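Local coordinates for protein thiol-activated cytolysin (Desulfobulbus propionicus, PDB 6NAL) that probably acts as a pore-forming toxin of the cholesterol-dependent cytolysin family, binding target membranes and assembling into a large transmembrane beta-barrel, at residues D60-P64 with P333-Y337; Y376-T381 with G405-T409. All blocks are in the same frame, centred on the assembly; numbering follows the deposited sequence.

Interaction 1 (D60-P64 with P333-Y337)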
ATOM      1  N   ASP A  60      17.306 -11.400 -23.661  1.00 45.61           N
ATOM      2  CA  ASP A  60      18.564 -11.130 -24.361  1.00 49.28           C
ATOM      3  C   ASP A  60      19.565 -12.262 -24.139  1.00 44.19           C
ATOM      4  O   ASP A  60      19.813 -12.675 -22.995  1.00 49.62           O
ATOM      5  CB  ASP A  60      19.195  -9.833 -23.848  1.00 44.56           C
ATOM      6  CG  ASP A  60      19.123  -8.709 -24.838  1.00 63.50           C
ATOM      7  OD1 ASP A  60      18.674  -8.960 -25.980  1.00 68.14           O
ATOM      8  OD2 ASP A  60      19.521  -7.569 -24.463  1.00 73.62           O
ATOM      9  N   ILE A  61      20.156 -12.759 -25.221  1.00 47.09           N
ATOM     10  CA  ILE A  61      21.040 -13.919 -25.138  1.00 36.43           C
ATOM     11  C   ILE A  61      22.476 -13.419 -25.064  1.00 36.41           C
ATOM     12  O   ILE A  61      22.984 -12.848 -26.030  1.00 37.90           O
ATOM     13  CB  ILE A  61      20.861 -14.864 -26.326  1.00 40.30           C
ATOM     14  CG1 ILE A  61      19.390 -15.125 -26.650  1.00 50.95           C
ATOM     15  CG2 ILE A  61      21.618 -16.126 -26.062  1.00 43.38           C
ATOM     16  CD1 ILE A  61      18.669 -15.866 -25.631  1.00 43.30           C
ATOM     17  N   ALA A  62      23.122 -13.606 -23.916  1.00 33.71           N
ATOM     18  CA  ALA A  62      24.535 -13.300 -23.765  1.00 36.39           C
ATOM     19  C   ALA A  62      25.403 -14.304 -24.513  1.00 39.65           C
ATOM     20  O   ALA A  62      25.076 -15.485 -24.638  1.00 39.19           O
ATOM     21  CB  ALA A  62      24.948 -13.307 -22.300  1.00 41.60           C
ATOM     22  N   VAL A  63      26.525 -13.815 -25.017  1.00 35.76           N
ATOM     23  CA  VAL A  63      27.580 -14.698 -25.496  1.00 33.68           C
ATOM     24  C   VAL A  63      28.270 -15.338 -24.303  1.00 32.25           C
ATOM     25  O   VAL A  63      28.960 -14.648 -23.556  1.00 37.57           O
ATOM     26  CB  VAL A  63      28.626 -13.935 -26.317  1.00 35.85           C
ATOM     27  CG1 VAL A  63      29.831 -14.833 -26.590  1.00 32.16           C
ATOM     28  CG2 VAL A  63      28.096 -13.438 -27.638  1.00 36.74           C
ATOM     29  N   PRO A  64      28.179 -16.634 -24.101  1.00 37.63           N
ATOM     30  CA  PRO A  64      28.882 -17.219 -22.956  1.00 38.25           C
ATOM     31  C   PRO A  64      30.393 -17.174 -23.133  1.00 44.78           C
ATOM     32  O   PRO A  64      30.924 -17.336 -24.236  1.00 49.37           O
ATOM     33  CB  PRO A  64      28.362 -18.662 -22.897  1.00 47.39           C
ATOM     34  CG  PRO A  64      27.163 -18.701 -23.800  1.00 40.68           C
ATOM     35  CD  PRO A  64      27.384 -17.614 -24.848  1.00 37.61           C
ATOM     36  N   PRO A 333      32.520  -9.722 -26.513  1.00 34.10           N
ATOM     37  CA  PRO A 333      31.196 -10.028 -27.048  1.00 32.65           C
ATOM     38  C   PRO A 333      30.187  -9.970 -25.917  1.00 30.48           C
ATOM     39  O   PRO A 333      30.465 -10.402 -24.797  1.00 39.88           O
ATOM     40  CB  PRO A 333      31.340 -11.451 -27.614  1.00 38.16           C
ATOM     41  CG  PRO A 333      32.573 -12.018 -26.998  1.00 39.36           C
ATOM     42  CD  PRO A 333      33.478 -10.826 -26.749  1.00 39.70           C
ATOM     43  N   LEU A 334      29.019  -9.422 -26.216  1.00 30.57           N
ATOM     44  CA  LEU A 334      28.017  -9.158 -25.193  1.00 35.04           C
ATOM     45  C   LEU A 334      26.762  -9.943 -25.492  1.00 32.46           C
ATOM     46  O   LEU A 334      26.397 -10.825 -24.723  1.00 40.44           O
ATOM     47  CB  LEU A 334      27.678  -7.673 -25.105  1.00 27.11           C
ATOM     48  CG  LEU A 334      28.830  -6.807 -24.650  1.00 33.03           C
ATOM     49  CD1 LEU A 334      28.467  -5.351 -24.509  1.00 40.56           C
ATOM     50  CD2 LEU A 334      29.405  -7.348 -23.329  1.00 33.81           C
ATOM     51  N   ASN A 335      26.123  -9.669 -26.615  1.00 36.75           N
ATOM     52  CA  ASN A 335      24.896 -10.369 -26.950  1.00 35.94           C
ATOM     53  C   ASN A 335      24.952 -10.805 -28.405  1.00 34.81           C
ATOM     54  O   ASN A 335      25.662 -10.211 -29.218  1.00 29.87           O
ATOM     55  CB  ASN A 335      23.686  -9.482 -26.673  1.00 40.52           C
ATOM     56  CG  ASN A 335      23.554  -9.106 -25.189  1.00 41.87           C
ATOM     57  OD1 ASN A 335      24.060  -8.061 -24.746  1.00 56.05           O
ATOM     58  ND2 ASN A 335      22.881  -9.945 -24.428  1.00 34.67           N
ATOM     59  N   TYR A 336      24.224 -11.866 -28.716  1.00 29.18           N
ATOM     60  CA  TYR A 336      24.120 -12.351 -30.080  1.00 31.40           C
ATOM     61  C   TYR A 336      22.649 -12.649 -30.331  1.00 33.11           C
ATOM     62  O   TYR A 336      21.859 -12.868 -29.408  1.00 33.40           O
ATOM     63  CB  TYR A 336      25.095 -13.557 -30.378  1.00 36.44           C
ATOM     64  CG  TYR A 336      24.746 -14.889 -29.785  1.00 26.85           C
ATOM     65  CD1 TYR A 336      24.939 -15.134 -28.447  1.00 27.54           C
ATOM     66  CD2 TYR A 336      24.220 -15.908 -30.568  1.00 30.29           C
ATOM     67  CE1 TYR A 336      24.556 -16.339 -27.864  1.00 35.91           C
ATOM     68  CE2 TYR A 336      23.879 -17.140 -30.004  1.00 30.97           C
ATOM     69  CZ  TYR A 336      24.054 -17.342 -28.656  1.00 41.75           C
ATOM     70  OH  TYR A 336      23.711 -18.544 -28.096  1.00 35.49           O
ATOM     71  N   TYR A 337      22.296 -12.587 -31.608  1.00 34.88           N
ATOM     72  CA  TYR A 337      20.943 -12.734 -32.109  1.00 33.96           C
ATOM     73  C   TYR A 337      20.964 -13.802 -33.182  1.00 37.14           C
ATOM     74  O   TYR A 337      21.838 -13.790 -34.067  1.00 31.44           O
ATOM     75  CB  TYR A 337      20.413 -11.410 -32.667  1.00 36.53           C
ATOM     76  CG  TYR A 337      20.467 -10.342 -31.586  1.00 46.47           C
ATOM     77  CD1 TYR A 337      21.630  -9.588 -31.387  1.00 42.13           C
ATOM     78  CD2 TYR A 337      19.389 -10.135 -30.716  1.00 42.59           C
ATOM     79  CE1 TYR A 337      21.706  -8.644 -30.396  1.00 44.01           C
ATOM     80  CE2 TYR A 337      19.461  -9.183 -29.710  1.00 47.67           C
ATOM     81  CZ  TYR A 337      20.627  -8.439 -29.557  1.00 51.10           C
ATOM     82  OH  TYR A 337      20.725  -7.493 -28.556  1.00 60.13           O
TER
HETATM   83  O   HOH W   1      19.969 -11.604 -27.749  1.00 41.56           O

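Interaction 2 (Y376-T381 with G405-T409)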
ATOM      1  N   TYR A 376      -8.112  27.046  36.127  1.00 43.56           N
ATOM      2  CA  TYR A 376      -9.399  26.351  36.144  1.00 31.60           C
ATOM      3  C   TYR A 376      -9.089  24.855  36.207  1.00 42.54           C
ATOM      4  O   TYR A 376      -7.941  24.450  36.097  1.00 45.58           O
ATOM      5  CB  TYR A 376     -10.280  26.690  34.936  1.00 40.60           C
ATOM      6  CG  TYR A 376      -9.600  26.540  33.578  1.00 44.08           C
ATOM      7  CD1 TYR A 376      -9.395  25.287  33.020  1.00 40.91           C
ATOM      8  CD2 TYR A 376      -9.167  27.657  32.862  1.00 42.00           C
ATOM      9  CE1 TYR A 376      -8.751  25.148  31.787  1.00 38.24           C
ATOM     10  CE2 TYR A 376      -8.524  27.531  31.629  1.00 42.58           C
ATOM     11  CZ  TYR A 376      -8.325  26.282  31.083  1.00 32.23           C
ATOM     12  OH  TYR A 376      -7.714  26.126  29.840  1.00 31.99           O
ATOM     13  N   VAL A 377     -10.103  24.043  36.459  1.00 51.05           N
ATOM     14  CA  VAL A 377      -9.946  22.592  36.485  1.00 42.74           C
ATOM     15  C   VAL A 377     -10.181  22.091  35.075  1.00 39.09           C
ATOM     16  O   VAL A 377     -11.133  22.515  34.404  1.00 42.30           O
ATOM     17  CB  VAL A 377     -10.931  21.938  37.471  1.00 43.06           C
ATOM     18  CG1 VAL A 377     -10.909  20.410  37.314  1.00 40.95           C
ATOM     19  CG2 VAL A 377     -10.594  22.324  38.931  1.00 40.25           C
ATOM     20  N   ALA A 378      -9.323  21.221  34.612  1.00 30.98           N
ATOM     21  CA  ALA A 378      -9.416  20.774  33.236  1.00 42.77           C
ATOM     22  C   ALA A 378      -9.361  19.257  33.192  1.00 35.15           C
ATOM     23  O   ALA A 378      -8.791  18.612  34.066  1.00 36.24           O
ATOM     24  CB  ALA A 378      -8.290  21.357  32.404  1.00 40.30           C
ATOM     25  N   ARG A 379      -9.966  18.683  32.183  1.00 39.16           N
ATOM     26  CA  ARG A 379      -9.743  17.275  31.938  1.00 34.83           C
ATOM     27  C   ARG A 379      -9.401  17.072  30.482  1.00 31.99           C
ATOM     28  O   ARG A 379      -9.850  17.821  29.600  1.00 35.59           O
ATOM     29  CB  ARG A 379     -10.940  16.435  32.325  1.00 39.40           C
ATOM     30  CG  ARG A 379     -12.171  16.855  31.661  1.00 43.04           C
ATOM     31  CD  ARG A 379     -13.354  16.203  32.319  1.00 41.23           C
ATOM     32  NE  ARG A 379     -14.501  16.413  31.451  1.00 41.72           N
ATOM     33  CZ  ARG A 379     -15.751  16.326  31.866  1.00 45.28           C
ATOM     34  NH1 ARG A 379     -15.994  15.986  33.130  1.00 45.93           N
ATOM     35  NH2 ARG A 379     -16.743  16.564  31.020  1.00 48.59           N
ATOM     36  N   PHE A 380      -8.562  16.057  30.286  1.00 34.90           N
ATOM     37  CA  PHE A 380      -8.015  15.607  29.014  1.00 32.19           C
ATOM     38  C   PHE A 380      -8.581  14.220  28.682  1.00 33.37           C
ATOM     39  O   PHE A 380      -8.641  13.344  29.548  1.00 35.10           O
ATOM     40  CB  PHE A 380      -6.477  15.494  29.075  1.00 39.43           C
ATOM     41  CG  PHE A 380      -5.739  16.796  29.206  1.00 38.97           C
ATOM     42  CD1 PHE A 380      -5.481  17.314  30.440  1.00 36.79           C
ATOM     43  CD2 PHE A 380      -5.247  17.452  28.098  1.00 37.71           C
ATOM     44  CE1 PHE A 380      -4.809  18.503  30.600  1.00 48.55           C
ATOM     45  CE2 PHE A 380      -4.553  18.653  28.254  1.00 46.91           C
ATOM     46  CZ  PHE A 380      -4.334  19.164  29.521  1.00 39.52           C
ATOM     47  N   THR A 381      -8.951  14.000  27.421  1.00 30.37           N
ATOM     48  CA  THR A 381      -9.309  12.673  26.912  1.00 31.03           C
ATOM     49  C   THR A 381      -8.473  12.366  25.677  1.00 37.40           C
ATOM     50  O   THR A 381      -8.474  13.143  24.712  1.00 40.04           O
ATOM     51  CB  THR A 381     -10.792  12.610  26.578  1.00 37.80           C
ATOM     52  OG1 THR A 381     -11.520  13.092  27.703  1.00 48.35           O
ATOM     53  CG2 THR A 381     -11.253  11.183  26.294  1.00 40.09           C
ATOM     54  N   GLY A 405     -10.589  11.714  31.313  1.00 34.92           N
ATOM     55  CA  GLY A 405     -11.664  12.215  32.128  1.00 40.02           C
ATOM     56  C   GLY A 405     -11.278  12.781  33.476  1.00 41.03           C
ATOM     57  O   GLY A 405     -12.083  13.506  34.085  1.00 49.23           O
ATOM     58  N   LYS A 406     -10.090  12.482  33.977  1.00 41.29           N
ATOM     59  CA  LYS A 406      -9.768  12.888  35.338  1.00 40.24           C
ATOM     60  C   LYS A 406      -9.513  14.396  35.414  1.00 45.80           C
ATOM     61  O   LYS A 406      -8.977  15.014  34.478  1.00 42.84           O
ATOM     62  CB  LYS A 406      -8.550  12.121  35.851  1.00 38.19           C
ATOM     63  CG  LYS A 406      -8.821  10.629  36.256  1.00 62.38           C
ATOM     64  CD  LYS A 406     -10.279  10.321  36.721  1.00 71.77           C
ATOM     65  CE  LYS A 406     -11.135   9.644  35.624  1.00 76.19           C
ATOM     66  NZ  LYS A 406     -12.586   9.414  35.997  1.00 81.46           N
ATOM     67  N   ASP A 407      -9.882  14.980  36.557  1.00 38.59           N
ATOM     68  CA  ASP A 407      -9.753  16.415  36.782  1.00 44.06           C
ATOM     69  C   ASP A 407      -8.304  16.808  37.030  1.00 40.86           C
ATOM     70  O   ASP A 407      -7.516  16.061  37.604  1.00 51.28           O
ATOM     71  CB  ASP A 407     -10.613  16.843  37.961  1.00 42.73           C
ATOM     72  CG  ASP A 407     -12.122  16.768  37.651  1.00 54.93           C
ATOM     73  OD1 ASP A 407     -12.504  16.313  36.535  1.00 52.30           O
ATOM     74  OD2 ASP A 407     -12.929  17.152  38.541  1.00 63.77           O
ATOM     75  N   ARG A 408      -7.947  17.984  36.559  1.00 39.32           N
ATOM     76  CA  ARG A 408      -6.549  18.357  36.489  1.00 40.06           C
ATOM     77  C   ARG A 408      -6.422  19.813  36.867  1.00 39.22           C
ATOM     78  O   ARG A 408      -7.222  20.640  36.410  1.00 42.93           O
ATOM     79  CB  ARG A 408      -6.003  18.099  35.066  1.00 47.51           C
ATOM     80  CG  ARG A 408      -4.957  17.027  34.976  1.00 50.11           C
ATOM     81  CD  ARG A 408      -5.485  15.653  34.683  1.00 40.79           C
ATOM     82  NE  ARG A 408      -4.497  14.714  35.204  1.00 46.28           N
ATOM     83  CZ  ARG A 408      -4.561  13.387  35.112  1.00 51.11           C
ATOM     84  NH1 ARG A 408      -5.558  12.780  34.463  1.00 53.25           N
ATOM     85  NH2 ARG A 408      -3.603  12.659  35.659  1.00 51.70           N
ATOM     86  N   THR A 409      -5.381  20.128  37.649  1.00 46.62           N
ATOM     87  CA  THR A 409      -5.218  21.466  38.200  1.00 48.50           C
ATOM     88  C   THR A 409      -3.833  22.039  37.919  1.00 46.26           C
ATOM     89  O   THR A 409      -2.896  21.320  37.583  1.00 48.04           O
ATOM     90  CB  THR A 409      -5.393  21.525  39.739  1.00 49.68           C
ATOM     91  OG1 THR A 409      -4.317  20.807  40.368  1.00 48.92           O
ATOM     92  CG2 THR A 409      -6.707  20.975  40.224  1.00 40.72           C
TER
HETATM   93  O   HOH W   2      -7.538  14.121  32.620  1.00 34.51           O

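Interaction 1 (D60-P64 with P333-Y337)
Backbone hydrogen bonds define this contact: Tyr336 N donates to Ile61 O (3.1 Å, 160°) and Val63 N to Leu334 O (3.0 Å, 161°). They flank the one bridged pair, Ala62 and Asn335, whose CA atoms lie 4.3 Å apart; the segments run 133° apart end to end, and a single bridge joins them. Two CA-H...O contacts share its acceptors, from Asn335 CA to Ile61 O (3.3 Å) and from Ala62 CA to Leu334 O (3.2 Å). Among polar side chains, Asn335 ND2 gives Ile61 O only a weak bond (3.3 Å, 145°); it also bonds Gly164 O, and Asn335 OD1 takes Lys194 NZ. A water joins Ile61 N and Tyr336 O, each 2.8 Å from its oxygen. Apolar packing centres on Tyr336, whose CE1 lies 3.5 Å from Ile61 CG2 and whose CD1 lies 3.7 Å from Val63 CG2; Val63 CG2 also meets Pro333 CB at 3.8 Å. Leu83 and Leu84 of helix 81-84 contribute further cover to Tyr336 and Ile61. The geometry is that of an isolated beta bridge, fastening the loop after strand 44-59 to strand 332-340 in the large antiparallel sheet of the cytolysin.

Interaction 2 (Y376-T381 with G405-T409)
At Gly405, the backbone N donates to Phe380 O (3.1 Å, 151°), and the positive phi of 78° is one that glycine accepts readily. Gly405 O also lies 3.5 Å from Arg379 CD, part of a side chain whose end leads away, NE making a salt bridge with Glu430 and the side chain a cation-pi contact with Trp440. At Lys406 the backbones part: Lys406 O is 4.3 Å from Phe380 N, and a water fills the opening, 2.5 Å from Lys406 O, while accepting from Phe380 N at 3.2 Å and Arg408 NH1 at 3.0 Å. The same carbonyl touches Arg379, with Lys406 O 3.2 Å from Arg379 CB. Asp407 then sets its CB 3.6 Å from Val377 CG1, and both side chains also touch Trp440. Regular pairing is best supported at Arg408, whose O accepts from Ala378 N (2.8 Å, 166°) in an antiparallel hydrogen-bonded pair with CA atoms 5.0 Å apart; Val377 CA adds a CA-H...O contact to Arg408 O at 3.4 Å. Thr409 closes the contact loosely, its CG2 4.3 Å from Val377 CG2. Across strand 378-389, backbone bonds from Val377 to Cys432 and Arg379 to Glu430 continue the sheet, while Phe380 and Ala378 pack on Ile459 of strand 454-462. This is the open end of an antiparallel beta hairpin, with a water-filled break in its pairing, at the edge of a four-stranded sheet of the C-terminal beta sandwich; Cys432 and Trp440 belong to the tryptophan-rich undecapeptide characteristic of these cytolysins.

Interactions 1 and 2 lie on opposite sides of the chain's centre, with their own centres 75 Å apart and their nearest atoms about 60 Å apart, so neither touches the other. They come in series: interaction 1 closes at 337 before interaction 2 opens at 376. Interaction 1 ties the loop 60-64 to strand 332-340 of the large antiparallel sheet, whereas interaction 2 lies in the four-stranded sheet of the beta sandwich. Strands 44-59 and 349-372, paired antiparallel in a third sheet, lead into 60-64 and toward 376-381 respectively, and so connect the two regions. In this family the sandwich end typically meets the membrane and helices flanking the central sheet typically refold into the pore's hairpins, consistent with a modular, elongated toxin.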